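Local coordinates for aminotransferase, class V family protein (PDB 5F8V) that probably catalyses the pyridoxal-phosphate-dependent exchange of amino and keto groups between O-phospho-L-serine and 2-oxoglutarate in serine biosynthesis, at residues V38-Q52 with N239-I251. Sequence-based numbering, arbitrary orientation.
Sequences VIEVSHRGKHWMEEQ and NNCMYNTPPTFAI
At the dimeric active site of a class-V aminotransferase, the loop before helix 248-263 and the start of that helix pack on the start of helix 46-63, with Trp-48 against Thr-248. CG2 of Thr-248 sits over the six-membered ring of Trp-48 in a CH-pi contact, 3.8 Å from its centroid, while SD of Met-242 meets the indole edge, a Met-aromatic contact. Trp-48 holds CG trans to the backbone nitrogen (chi1 179°), which carries its broad ring across to residues 242-251, and its NE1 donates to OE1 of Gln-52 (2.9 Å) one helical turn on, so the indole N-H and the amide oxygen satisfy each other. Threonine suits position 248 because it is two-faced: its methyl packs on the indole while OG1 donates to a water (2.8 Å) that in turn donates to the carbonyls of Val-38 and Val-41. The loop just before this helix reaches the active site: Asn-244 and Thr-245 hydrogen-bond the PLP-lysine of the second subunit. CG2 of Thr-245 lies over one face of the His-43 ring, 3.9 Å from its centroid. The long Arg-44 bends at chi2 (-61°) to grip Met-242 O end-on, NH1 (2.7 Å) on a lone pair in the carbonyl plane, NH2 (2.9 Å) from above it. Branched Val-38 and Ile-39 suit the buried Phe-249 ring, their CG1 atoms 3.5 and 3.4 Å from its CD2, respectively.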
# COMPACT_ATOMS: atom_id res chain seq x y z
N VAL A 38 11.02 13.36 0.75
CA VAL A 38 10.99 12.06 0.06
C VAL A 38 9.58 11.77 -0.46
O VAL A 38 9.43 11.13 -1.49
CB VAL A 38 11.52 10.90 0.95
CG1 VAL A 38 10.54 10.55 2.06
CG2 VAL A 38 11.82 9.67 0.10
N ILE A 39 8.56 12.27 0.25
CA ILE A 39 7.15 12.15 -0.15
C ILE A 39 6.81 12.86 -1.49
O ILE A 39 5.86 12.47 -2.17
CB ILE A 39 6.21 12.66 0.98
CG1 ILE A 39 6.33 11.77 2.23
CG2 ILE A 39 4.74 12.70 0.54
CD1 ILE A 39 5.63 12.32 3.46
N GLU A 40 7.57 13.90 -1.86
CA GLU A 40 7.24 14.72 -3.04
C GLU A 40 8.07 14.40 -4.29
O GLU A 40 7.94 15.08 -5.31
CB GLU A 40 7.40 16.21 -2.71
CG GLU A 40 6.59 16.71 -1.52
CD GLU A 40 7.12 18.03 -1.00
OE1 GLU A 40 8.31 18.08 -0.61
OE2 GLU A 40 6.35 19.01 -0.97
N VAL A 41 8.90 13.36 -4.20
CA VAL A 41 9.90 13.06 -5.21
C VAL A 41 9.32 12.10 -6.24
O VAL A 41 8.63 11.15 -5.88
CB VAL A 41 11.16 12.49 -4.51
CG1 VAL A 41 12.08 11.80 -5.50
CG2 VAL A 41 11.90 13.60 -3.78
N SER A 42 9.60 12.33 -7.52
CA SER A 42 9.17 11.41 -8.57
C SER A 42 9.89 10.06 -8.48
O SER A 42 11.11 10.01 -8.34
CB SER A 42 9.40 11.97 -9.97
OG SER A 42 8.94 11.04 -10.94
N HIS A 43 9.12 8.99 -8.60
CA HIS A 43 9.67 7.63 -8.65
C HIS A 43 10.52 7.35 -9.91
O HIS A 43 11.38 6.47 -9.89
CB HIS A 43 8.55 6.59 -8.47
CG HIS A 43 7.59 6.50 -9.61
ND1 HIS A 43 6.63 7.46 -9.86
CD2 HIS A 43 7.40 5.53 -10.54
CE1 HIS A 43 5.91 7.10 -10.91
NE2 HIS A 43 6.35 5.94 -11.34
N ARG A 44 10.29 8.11 -10.98
CA ARG A 44 11.12 8.02 -12.20
C ARG A 44 12.38 8.88 -12.15
O ARG A 44 13.23 8.75 -13.03
CB ARG A 44 10.30 8.41 -13.44
CG ARG A 44 9.00 7.63 -13.63
CD ARG A 44 9.23 6.13 -13.79
NE ARG A 44 7.97 5.40 -13.90
CZ ARG A 44 7.83 4.08 -13.78
NH1 ARG A 44 8.88 3.29 -13.55
NH2 ARG A 44 6.62 3.54 -13.90
N GLY A 45 12.51 9.76 -11.16
CA GLY A 45 13.68 10.62 -11.02
C GLY A 45 14.90 9.89 -10.49
O GLY A 45 14.82 8.74 -10.04
N LYS A 46 16.04 10.57 -10.53
CA LYS A 46 17.33 9.97 -10.19
C LYS A 46 17.43 9.64 -8.70
O LYS A 46 17.87 8.55 -8.33
CB LYS A 46 18.49 10.90 -10.59
CG LYS A 46 19.80 10.16 -10.81
CD LYS A 46 21.04 10.97 -10.45
CE LYS A 46 22.26 10.05 -10.40
NZ LYS A 46 23.53 10.75 -10.12
N HIS A 47 17.00 10.57 -7.86
CA HIS A 47 17.06 10.40 -6.41
C HIS A 47 16.28 9.19 -5.91
O HIS A 47 16.81 8.43 -5.10
CB HIS A 47 16.57 11.65 -5.69
CG HIS A 47 17.43 12.85 -5.93
ND1 HIS A 47 17.01 13.93 -6.69
CD2 HIS A 47 18.70 13.14 -5.55
CE1 HIS A 47 17.98 14.83 -6.74
NE2 HIS A 47 19.01 14.37 -6.06
N TRP A 48 15.05 9.00 -6.37
CA TRP A 48 14.26 7.86 -5.90
C TRP A 48 14.83 6.52 -6.37
O TRP A 48 14.95 5.58 -5.59
CB TRP A 48 12.76 7.93 -6.26
CG TRP A 48 12.14 6.69 -5.73
CD1 TRP A 48 11.71 5.60 -6.44
CD2 TRP A 48 12.07 6.32 -4.35
NE1 TRP A 48 11.30 4.61 -5.58
CE2 TRP A 48 11.52 5.02 -4.30
CE3 TRP A 48 12.39 6.98 -3.15
CZ2 TRP A 48 11.27 4.37 -3.09
CZ3 TRP A 48 12.15 6.33 -1.95
CH2 TRP A 48 11.59 5.04 -1.93
N MET A 49 15.17 6.42 -7.66
CA MET A 49 15.74 5.19 -8.19
C MET A 49 17.02 4.73 -7.47
O MET A 49 17.25 3.53 -7.37
CB MET A 49 15.96 5.32 -9.70
CG MET A 49 14.65 5.24 -10.47
SD MET A 49 14.81 5.62 -12.22
CE MET A 49 15.67 4.18 -12.85
N GLU A 50 17.82 5.66 -6.97
CA GLU A 50 18.97 5.33 -6.11
C GLU A 50 18.54 4.78 -4.74
O GLU A 50 19.09 3.79 -4.27
CB GLU A 50 19.86 6.55 -5.90
CG GLU A 50 20.70 6.93 -7.10
CD GLU A 50 21.64 8.09 -6.82
OE1 GLU A 50 21.18 9.13 -6.29
OE2 GLU A 50 22.85 7.97 -7.12
N GLU A 51 17.56 5.44 -4.11
CA GLU A 51 17.07 5.02 -2.79
C GLU A 51 16.53 3.60 -2.81
O GLU A 51 16.84 2.80 -1.94
CB GLU A 51 15.99 5.98 -2.27
CG GLU A 51 15.37 5.63 -0.91
CD GLU A 51 16.33 5.73 0.27
OE1 GLU A 51 17.45 6.26 0.13
OE2 GLU A 51 15.95 5.28 1.36
N GLN A 52 15.71 3.30 -3.81
CA GLN A 52 15.08 1.99 -3.90
C GLN A 52 16.08 0.90 -4.24
O GLN A 52 16.01 -0.19 -3.71
CB GLN A 52 13.94 1.98 -4.90
CG GLN A 52 13.17 0.67 -4.89
CD GLN A 52 11.87 0.74 -5.63
OE1 GLN A 52 11.11 1.70 -5.48
NE2 GLN A 52 11.56 -0.29 -6.41
N ASN A 239 9.83 -4.88 -14.24
CA ASN A 239 9.83 -3.41 -14.12
C ASN A 239 10.47 -2.85 -12.83
O ASN A 239 10.16 -1.73 -12.42
CB ASN A 239 8.38 -2.89 -14.25
CG ASN A 239 7.81 -3.10 -15.64
OD1 ASN A 239 8.11 -2.34 -16.56
ND2 ASN A 239 6.96 -4.10 -15.79
N ASN A 240 11.37 -3.63 -12.21
CA ASN A 240 12.10 -3.21 -11.00
C ASN A 240 11.20 -2.66 -9.88
O ASN A 240 11.52 -1.65 -9.25
CB ASN A 240 13.20 -2.20 -11.35
CG ASN A 240 14.21 -2.75 -12.34
OD1 ASN A 240 14.96 -3.67 -12.03
ND2 ASN A 240 14.23 -2.19 -13.55
N CYS A 241 10.06 -3.33 -9.67
CA CYS A 241 9.00 -2.88 -8.75
C CYS A 241 8.47 -1.47 -8.99
O CYS A 241 7.91 -0.85 -8.08
CB CYS A 241 9.43 -3.05 -7.29
SG CYS A 241 9.63 -4.77 -6.85
N MET A 242 8.61 -0.99 -10.22
CA MET A 242 8.15 0.33 -10.62
C MET A 242 7.38 0.21 -11.93
O MET A 242 7.56 1.02 -12.86
CB MET A 242 9.34 1.30 -10.71
CG MET A 242 9.89 1.68 -9.34
SD MET A 242 11.09 3.04 -9.37
CE MET A 242 12.64 2.13 -9.35
N TYR A 243 6.53 -0.81 -12.01
CA TYR A 243 5.57 -0.91 -13.09
C TYR A 243 4.60 0.26 -12.95
O TYR A 243 4.24 0.90 -13.93
CB TYR A 243 4.81 -2.24 -13.05
CG TYR A 243 3.62 -2.27 -13.99
CD1 TYR A 243 2.32 -2.09 -13.52
CD2 TYR A 243 3.81 -2.46 -15.37
CE1 TYR A 243 1.24 -2.09 -14.39
CE2 TYR A 243 2.73 -2.47 -16.24
CZ TYR A 243 1.44 -2.29 -15.75
OH TYR A 243 0.37 -2.30 -16.62
N ASN A 244 4.17 0.49 -11.72
CA ASN A 244 3.44 1.69 -11.35
C ASN A 244 4.18 2.33 -10.18
O ASN A 244 5.31 1.94 -9.89
CB ASN A 244 1.97 1.35 -11.04
CG ASN A 244 1.80 0.57 -9.74
OD1 ASN A 244 2.60 -0.31 -9.41
ND2 ASN A 244 0.74 0.89 -9.01
N THR A 245 3.58 3.32 -9.53
CA THR A 245 4.26 4.02 -8.45
C THR A 245 4.38 3.13 -7.21
O THR A 245 3.37 2.67 -6.68
CB THR A 245 3.53 5.33 -8.08
OG1 THR A 245 3.12 6.01 -9.28
CG2 THR A 245 4.46 6.24 -7.28
N PRO A 246 5.62 2.87 -6.75
CA PRO A 246 5.82 2.08 -5.54
C PRO A 246 5.51 2.90 -4.29
O PRO A 246 5.50 4.13 -4.35
CB PRO A 246 7.31 1.74 -5.61
CG PRO A 246 7.91 2.94 -6.24
CD PRO A 246 6.91 3.39 -7.27
N PRO A 247 5.26 2.24 -3.14
CA PRO A 247 4.96 2.99 -1.91
C PRO A 247 6.23 3.60 -1.33
O PRO A 247 6.83 3.03 -0.42
CB PRO A 247 4.34 1.93 -1.00
CG PRO A 247 4.99 0.65 -1.44
CD PRO A 247 5.22 0.78 -2.92
N THR A 248 6.63 4.75 -1.87
CA THR A 248 7.98 5.28 -1.69
C THR A 248 8.34 5.58 -0.24
O THR A 248 9.43 5.20 0.23
CB THR A 248 8.22 6.54 -2.56
OG1 THR A 248 7.17 7.48 -2.33
CG2 THR A 248 8.23 6.20 -4.04
N PHE A 249 7.44 6.22 0.50
CA PHE A 249 7.73 6.52 1.91
C PHE A 249 7.95 5.26 2.74
O PHE A 249 8.80 5.24 3.62
CB PHE A 249 6.66 7.42 2.53
CG PHE A 249 7.07 8.02 3.85
CD1 PHE A 249 6.71 7.42 5.06
CD2 PHE A 249 7.84 9.17 3.89
CE1 PHE A 249 7.10 7.97 6.27
CE2 PHE A 249 8.23 9.73 5.11
CZ PHE A 249 7.87 9.13 6.30
N ALA A 250 7.20 4.20 2.45
CA ALA A 250 7.36 2.94 3.16
C ALA A 250 8.72 2.30 2.89
O ALA A 250 9.35 1.74 3.80
CB ALA A 250 6.23 1.98 2.79
N ILE A 251 9.19 2.40 1.64
CA ILE A 251 10.46 1.80 1.23
C ILE A 251 11.62 2.58 1.84
O ILE A 251 12.53 1.98 2.41
CB ILE A 251 10.59 1.72 -0.31
CG1 ILE A 251 9.55 0.74 -0.87
CG2 ILE A 251 11.99 1.28 -0.73
CD1 ILE A 251 9.14 1.03 -2.30
O HOH W 1 7.99 9.84 -3.50